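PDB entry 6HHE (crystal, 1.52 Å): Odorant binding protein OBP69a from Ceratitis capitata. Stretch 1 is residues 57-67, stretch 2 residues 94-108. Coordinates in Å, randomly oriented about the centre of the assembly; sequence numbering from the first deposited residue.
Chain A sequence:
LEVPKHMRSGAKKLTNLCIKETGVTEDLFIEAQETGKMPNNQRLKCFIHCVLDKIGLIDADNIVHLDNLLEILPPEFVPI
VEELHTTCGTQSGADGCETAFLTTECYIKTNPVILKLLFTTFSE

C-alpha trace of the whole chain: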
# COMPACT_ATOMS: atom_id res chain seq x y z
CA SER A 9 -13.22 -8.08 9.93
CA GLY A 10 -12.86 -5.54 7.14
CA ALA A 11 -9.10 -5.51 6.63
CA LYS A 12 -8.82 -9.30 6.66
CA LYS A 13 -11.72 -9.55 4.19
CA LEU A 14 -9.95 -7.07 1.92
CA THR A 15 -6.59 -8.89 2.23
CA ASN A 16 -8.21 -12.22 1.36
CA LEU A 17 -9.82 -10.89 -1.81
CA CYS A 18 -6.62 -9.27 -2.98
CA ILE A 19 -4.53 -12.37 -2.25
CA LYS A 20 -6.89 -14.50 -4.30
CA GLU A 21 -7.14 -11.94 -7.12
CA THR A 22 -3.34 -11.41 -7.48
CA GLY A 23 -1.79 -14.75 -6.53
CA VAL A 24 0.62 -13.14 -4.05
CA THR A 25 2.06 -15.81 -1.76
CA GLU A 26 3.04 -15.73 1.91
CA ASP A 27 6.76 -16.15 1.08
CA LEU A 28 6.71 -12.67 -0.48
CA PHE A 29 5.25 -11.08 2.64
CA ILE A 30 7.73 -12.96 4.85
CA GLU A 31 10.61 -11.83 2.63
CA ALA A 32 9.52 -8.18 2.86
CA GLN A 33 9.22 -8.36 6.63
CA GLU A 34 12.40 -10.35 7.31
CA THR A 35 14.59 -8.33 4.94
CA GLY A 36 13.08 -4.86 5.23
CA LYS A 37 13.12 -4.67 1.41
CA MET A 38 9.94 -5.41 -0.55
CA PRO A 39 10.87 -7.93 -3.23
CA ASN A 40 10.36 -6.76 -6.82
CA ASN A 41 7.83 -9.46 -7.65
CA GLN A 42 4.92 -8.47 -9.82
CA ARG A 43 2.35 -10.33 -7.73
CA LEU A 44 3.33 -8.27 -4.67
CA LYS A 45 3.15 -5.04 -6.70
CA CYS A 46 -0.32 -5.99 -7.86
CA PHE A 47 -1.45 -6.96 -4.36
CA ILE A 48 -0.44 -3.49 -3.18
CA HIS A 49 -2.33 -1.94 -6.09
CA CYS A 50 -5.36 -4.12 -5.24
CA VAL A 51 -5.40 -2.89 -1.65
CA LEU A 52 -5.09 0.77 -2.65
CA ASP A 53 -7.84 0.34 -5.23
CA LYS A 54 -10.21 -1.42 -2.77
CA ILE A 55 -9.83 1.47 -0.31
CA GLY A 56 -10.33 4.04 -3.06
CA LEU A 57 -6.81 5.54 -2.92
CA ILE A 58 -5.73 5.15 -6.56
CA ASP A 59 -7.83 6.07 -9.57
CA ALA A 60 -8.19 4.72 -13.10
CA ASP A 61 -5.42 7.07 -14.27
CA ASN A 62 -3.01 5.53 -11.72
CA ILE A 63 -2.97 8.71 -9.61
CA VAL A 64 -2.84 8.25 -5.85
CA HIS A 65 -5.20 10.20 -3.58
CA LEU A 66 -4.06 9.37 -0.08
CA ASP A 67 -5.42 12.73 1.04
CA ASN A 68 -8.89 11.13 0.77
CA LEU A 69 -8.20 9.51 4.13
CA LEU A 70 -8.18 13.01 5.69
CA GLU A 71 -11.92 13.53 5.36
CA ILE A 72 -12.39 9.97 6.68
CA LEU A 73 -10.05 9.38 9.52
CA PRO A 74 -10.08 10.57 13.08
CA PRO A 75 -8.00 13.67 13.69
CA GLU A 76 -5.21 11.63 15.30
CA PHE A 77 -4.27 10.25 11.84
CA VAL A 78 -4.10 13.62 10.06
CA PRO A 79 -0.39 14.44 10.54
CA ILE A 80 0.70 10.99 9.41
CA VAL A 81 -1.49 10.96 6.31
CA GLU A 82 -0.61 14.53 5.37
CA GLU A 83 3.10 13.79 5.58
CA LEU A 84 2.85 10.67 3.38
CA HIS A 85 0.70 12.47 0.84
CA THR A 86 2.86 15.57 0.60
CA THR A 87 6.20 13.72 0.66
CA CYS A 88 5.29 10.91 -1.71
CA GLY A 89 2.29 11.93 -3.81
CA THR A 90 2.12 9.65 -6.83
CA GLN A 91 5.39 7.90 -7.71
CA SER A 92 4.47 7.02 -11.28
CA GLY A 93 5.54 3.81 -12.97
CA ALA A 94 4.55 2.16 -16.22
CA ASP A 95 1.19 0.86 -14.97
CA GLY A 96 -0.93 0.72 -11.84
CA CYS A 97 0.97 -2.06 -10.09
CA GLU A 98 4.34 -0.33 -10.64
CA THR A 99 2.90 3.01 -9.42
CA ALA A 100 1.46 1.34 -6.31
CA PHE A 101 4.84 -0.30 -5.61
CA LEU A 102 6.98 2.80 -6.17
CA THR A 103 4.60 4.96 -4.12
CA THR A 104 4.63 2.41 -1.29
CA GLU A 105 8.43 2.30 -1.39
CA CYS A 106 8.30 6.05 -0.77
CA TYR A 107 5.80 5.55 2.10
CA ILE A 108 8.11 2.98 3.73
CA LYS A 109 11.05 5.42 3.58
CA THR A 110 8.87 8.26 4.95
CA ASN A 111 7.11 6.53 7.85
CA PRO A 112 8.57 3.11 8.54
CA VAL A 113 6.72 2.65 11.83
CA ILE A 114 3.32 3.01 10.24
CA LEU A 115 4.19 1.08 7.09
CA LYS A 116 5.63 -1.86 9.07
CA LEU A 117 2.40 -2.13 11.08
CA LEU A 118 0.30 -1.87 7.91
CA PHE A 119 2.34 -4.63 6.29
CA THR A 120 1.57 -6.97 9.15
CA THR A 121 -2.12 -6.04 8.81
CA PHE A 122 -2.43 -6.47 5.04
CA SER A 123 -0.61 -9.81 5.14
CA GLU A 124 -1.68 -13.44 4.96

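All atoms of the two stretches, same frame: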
# COMPACT_ATOMS: atom_id res chain seq x y z
N LEU A 57 -7.94 4.61 -2.99
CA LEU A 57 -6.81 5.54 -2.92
C LEU A 57 -6.03 5.70 -4.23
O LEU A 57 -5.07 6.48 -4.26
CB LEU A 57 -5.85 5.10 -1.81
CG LEU A 57 -6.59 4.98 -0.49
CD1 LEU A 57 -5.67 4.47 0.53
CD2 LEU A 57 -7.14 6.35 -0.06
N ILE A 58 -6.39 4.96 -5.28
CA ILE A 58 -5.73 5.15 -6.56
C ILE A 58 -6.79 5.03 -7.64
O ILE A 58 -7.66 4.16 -7.59
CB ILE A 58 -4.57 4.14 -6.73
CG1 ILE A 58 -3.69 4.51 -7.93
CG2 ILE A 58 -5.12 2.72 -6.83
CD1 ILE A 58 -2.40 3.68 -8.08
N ASP A 59 -6.74 5.94 -8.61
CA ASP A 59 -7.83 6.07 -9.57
C ASP A 59 -7.48 5.36 -10.87
O ASP A 59 -6.40 4.78 -11.02
CB ASP A 59 -8.18 7.54 -9.80
CG ASP A 59 -7.06 8.33 -10.48
OD1 ASP A 59 -6.20 7.75 -11.15
OD2 ASP A 59 -7.07 9.57 -10.35
N ALA A 60 -8.40 5.42 -11.84
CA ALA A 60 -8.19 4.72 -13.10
C ALA A 60 -7.02 5.28 -13.90
O ALA A 60 -6.52 4.60 -14.79
CB ALA A 60 -9.46 4.77 -13.95
N ASP A 61 -6.58 6.50 -13.61
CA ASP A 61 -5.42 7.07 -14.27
C ASP A 61 -4.13 6.78 -13.51
O ASP A 61 -3.10 7.40 -13.81
CB ASP A 61 -5.59 8.57 -14.45
CG ASP A 61 -6.69 8.92 -15.43
OD1 ASP A 61 -7.86 9.02 -15.00
OD2 ASP A 61 -6.37 9.10 -16.62
N ASN A 62 -4.18 5.87 -12.54
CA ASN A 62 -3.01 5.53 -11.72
C ASN A 62 -2.47 6.73 -10.95
O ASN A 62 -1.26 6.88 -10.78
CB ASN A 62 -1.90 4.91 -12.57
CG ASN A 62 -2.34 3.68 -13.28
OD1 ASN A 62 -3.19 2.93 -12.79
ND2 ASN A 62 -1.78 3.45 -14.46
N ILE A 63 -3.36 7.60 -10.48
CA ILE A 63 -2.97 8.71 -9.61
C ILE A 63 -3.43 8.39 -8.20
O ILE A 63 -4.57 7.93 -8.00
CB ILE A 63 -3.52 10.05 -10.10
CG1 ILE A 63 -2.71 10.53 -11.31
CG2 ILE A 63 -3.40 11.09 -9.02
CD1 ILE A 63 -3.46 10.43 -12.58
N VAL A 64 -2.55 8.59 -7.24
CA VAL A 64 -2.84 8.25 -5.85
C VAL A 64 -3.47 9.44 -5.14
O VAL A 64 -2.99 10.56 -5.27
CB VAL A 64 -1.54 7.81 -5.17
CG1 VAL A 64 -1.78 7.49 -3.70
CG2 VAL A 64 -0.95 6.62 -5.94
N HIS A 65 -4.49 9.16 -4.34
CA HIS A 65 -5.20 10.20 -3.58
C HIS A 65 -5.26 9.82 -2.12
O HIS A 65 -6.32 9.60 -1.56
CB HIS A 65 -6.60 10.40 -4.14
CG HIS A 65 -6.63 10.65 -5.61
ND1 HIS A 65 -6.19 11.84 -6.17
CD2 HIS A 65 -7.01 9.87 -6.65
CE1 HIS A 65 -6.32 11.78 -7.49
NE2 HIS A 65 -6.81 10.59 -7.80
N LEU A 66 -4.09 9.72 -1.49
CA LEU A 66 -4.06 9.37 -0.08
C LEU A 66 -4.75 10.44 0.76
O LEU A 66 -5.25 10.15 1.85
CB LEU A 66 -2.60 9.19 0.32
CG LEU A 66 -2.39 8.48 1.64
CD1 LEU A 66 -2.66 7.00 1.47
CD2 LEU A 66 -0.98 8.66 2.11
N ASP A 67 -4.77 11.68 0.28
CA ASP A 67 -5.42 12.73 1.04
C ASP A 67 -6.91 12.47 1.26
O ASP A 67 -7.50 13.10 2.14
CB ASP A 67 -5.15 14.07 0.36
CG ASP A 67 -5.57 14.11 -1.10
OD1 ASP A 67 -5.47 13.12 -1.86
OD2 ASP A 67 -5.98 15.20 -1.53
N ALA A 94 5.08 2.43 -14.89
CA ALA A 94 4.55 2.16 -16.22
C ALA A 94 3.08 1.76 -16.20
O ALA A 94 2.39 1.91 -17.21
CB ALA A 94 5.40 1.07 -16.87
N ASP A 95 2.59 1.25 -15.08
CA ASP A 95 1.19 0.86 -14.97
C ASP A 95 0.78 1.02 -13.52
O ASP A 95 1.52 1.58 -12.71
CB ASP A 95 0.97 -0.57 -15.48
CG ASP A 95 1.87 -1.59 -14.81
OD1 ASP A 95 1.97 -1.58 -13.56
OD2 ASP A 95 2.49 -2.41 -15.52
N GLY A 96 -0.41 0.50 -13.18
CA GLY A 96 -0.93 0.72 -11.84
C GLY A 96 -0.15 -0.03 -10.78
O GLY A 96 0.08 0.50 -9.68
N CYS A 97 0.25 -1.27 -11.08
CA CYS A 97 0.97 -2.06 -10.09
C CYS A 97 2.33 -1.44 -9.82
O CYS A 97 2.72 -1.35 -8.65
CB CYS A 97 1.14 -3.53 -10.50
SG CYS A 97 -0.40 -4.55 -10.83
N GLU A 98 3.05 -0.99 -10.86
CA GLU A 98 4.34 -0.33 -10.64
C GLU A 98 4.16 0.97 -9.85
O GLU A 98 4.94 1.25 -8.92
CB GLU A 98 5.04 0.01 -11.95
CG GLU A 98 5.22 -1.14 -12.90
CD GLU A 98 6.13 -2.22 -12.38
OE1 GLU A 98 6.07 -3.36 -12.92
OE2 GLU A 98 6.92 -1.96 -11.44
N THR A 99 3.17 1.80 -10.20
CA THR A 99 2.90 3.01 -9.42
C THR A 99 2.61 2.68 -7.96
O THR A 99 3.13 3.34 -7.05
CB THR A 99 1.73 3.80 -10.00
OG1 THR A 99 2.05 4.16 -11.35
CG2 THR A 99 1.49 5.06 -9.21
N ALA A 100 1.75 1.68 -7.71
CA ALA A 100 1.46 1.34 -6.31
C ALA A 100 2.74 0.95 -5.57
O ALA A 100 2.95 1.36 -4.41
CB ALA A 100 0.46 0.18 -6.24
N PHE A 101 3.61 0.19 -6.23
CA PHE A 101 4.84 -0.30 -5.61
C PHE A 101 5.79 0.84 -5.33
O PHE A 101 6.30 0.96 -4.20
CB PHE A 101 5.51 -1.32 -6.52
CG PHE A 101 6.69 -2.03 -5.91
CD1 PHE A 101 6.49 -3.10 -5.05
CD2 PHE A 101 7.97 -1.67 -6.25
CE1 PHE A 101 7.60 -3.84 -4.55
CE2 PHE A 101 9.07 -2.36 -5.73
CZ PHE A 101 8.87 -3.42 -4.88
N LEU A 102 6.06 1.67 -6.34
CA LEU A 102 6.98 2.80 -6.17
C LEU A 102 6.47 3.77 -5.11
O LEU A 102 7.26 4.30 -4.31
CB LEU A 102 7.18 3.51 -7.50
CG LEU A 102 7.89 2.68 -8.56
CD1 LEU A 102 7.74 3.42 -9.89
CD2 LEU A 102 9.34 2.46 -8.18
N THR A 103 5.15 4.05 -5.11
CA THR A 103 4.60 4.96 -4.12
C THR A 103 4.74 4.36 -2.74
O THR A 103 5.12 5.06 -1.79
CB THR A 103 3.14 5.29 -4.46
OG1 THR A 103 3.11 5.86 -5.79
CG2 THR A 103 2.57 6.32 -3.49
N THR A 104 4.53 3.04 -2.60
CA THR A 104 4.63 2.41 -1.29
C THR A 104 6.08 2.34 -0.82
O THR A 104 6.33 2.48 0.39
CB THR A 104 3.99 1.02 -1.32
OG1 THR A 104 2.59 1.18 -1.58
CG2 THR A 104 4.16 0.32 0.01
N GLU A 105 7.03 2.21 -1.76
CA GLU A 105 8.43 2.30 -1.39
C GLU A 105 8.71 3.65 -0.77
O GLU A 105 9.45 3.75 0.24
CB GLU A 105 9.34 2.09 -2.60
CG GLU A 105 9.48 0.64 -2.95
CD GLU A 105 10.47 0.41 -4.06
OE1 GLU A 105 10.36 1.10 -5.10
OE2 GLU A 105 11.35 -0.44 -3.87
N CYS A 106 8.14 4.72 -1.35
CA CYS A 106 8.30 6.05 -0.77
C CYS A 106 7.65 6.12 0.62
O CYS A 106 8.24 6.67 1.57
CB CYS A 106 7.73 7.07 -1.73
SG CYS A 106 7.89 8.77 -1.08
N TYR A 107 6.45 5.57 0.78
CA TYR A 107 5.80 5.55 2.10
C TYR A 107 6.66 4.87 3.15
O TYR A 107 6.74 5.34 4.29
CB TYR A 107 4.46 4.83 2.04
CG TYR A 107 3.37 5.47 1.23
CD1 TYR A 107 3.36 6.84 0.90
CD2 TYR A 107 2.30 4.68 0.85
CE1 TYR A 107 2.28 7.37 0.19
CE2 TYR A 107 1.23 5.20 0.10
CZ TYR A 107 1.23 6.54 -0.19
OH TYR A 107 0.14 6.98 -0.92
N ILE A 108 7.32 3.76 2.78
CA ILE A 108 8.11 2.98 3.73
C ILE A 108 9.32 3.79 4.17
O ILE A 108 9.70 3.77 5.37
CB ILE A 108 8.51 1.68 3.05
CG1 ILE A 108 7.32 0.71 2.99
CG2 ILE A 108 9.72 1.02 3.80
CD1 ILE A 108 7.51 -0.45 1.98

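No hydrogen bond joins the two stretches, although several polar groups lie at their boundary. The contact is van der Waals packing, and it buries 347 Å² counted over both sides.

The closest backbone approach is at Gly 96, in the first turn of the helix. Its CA lies 3.3 Å from Asn 62 OD1, and the two CA atoms are 5.2 Å apart. A CB placed on Gly 96 would fall 2.9 Å from Asn 62 OD1, which is a clash, so glycine suits this position. Asn 62 ends a type I turn that begins at Asp 59, and its phi of 61° is one that asparagine tolerates well.

Asp 59 does not reach the helix. It braces its own loop instead: OD1 accepts from Ile 63 N at 2.9 Å, and OD2 accepts from His 65 NE2 at 2.8 Å. The backbone bond from His 65 N to Leu 57 O, 2.7 Å, also ties the loop together. Ile 63 and His 65 point away, while Asn 62, Val 64 and Leu 66 point toward the helix.

Thr 99, Thr 103 and Tyr 107 follow one another at four-residue intervals and receive these side chains. Thr 99 OG1 donates to Asp 95 O at 3.0 Å, and Thr 103 OG1 donates to Thr 99 O at 2.8 Å. These bonds give the two threonine hydroxyls partners on their own stretch, and both also bond elsewhere in the structure. Thr 99 CG2 lies 4.3 Å from Ile 58 CD1 and 4.4 Å from Val 64 CG2.

Tyr 107 extends this packing. Its OH lies 3.4 Å from Val 64 CG1, and its CZ lies 3.8 Å from Leu 66 CD2, which meets the ring obliquely.

At the helix start, Asp 95 caps the N-terminus: its OD1 accepts from Glu 98 N at 3.0 Å.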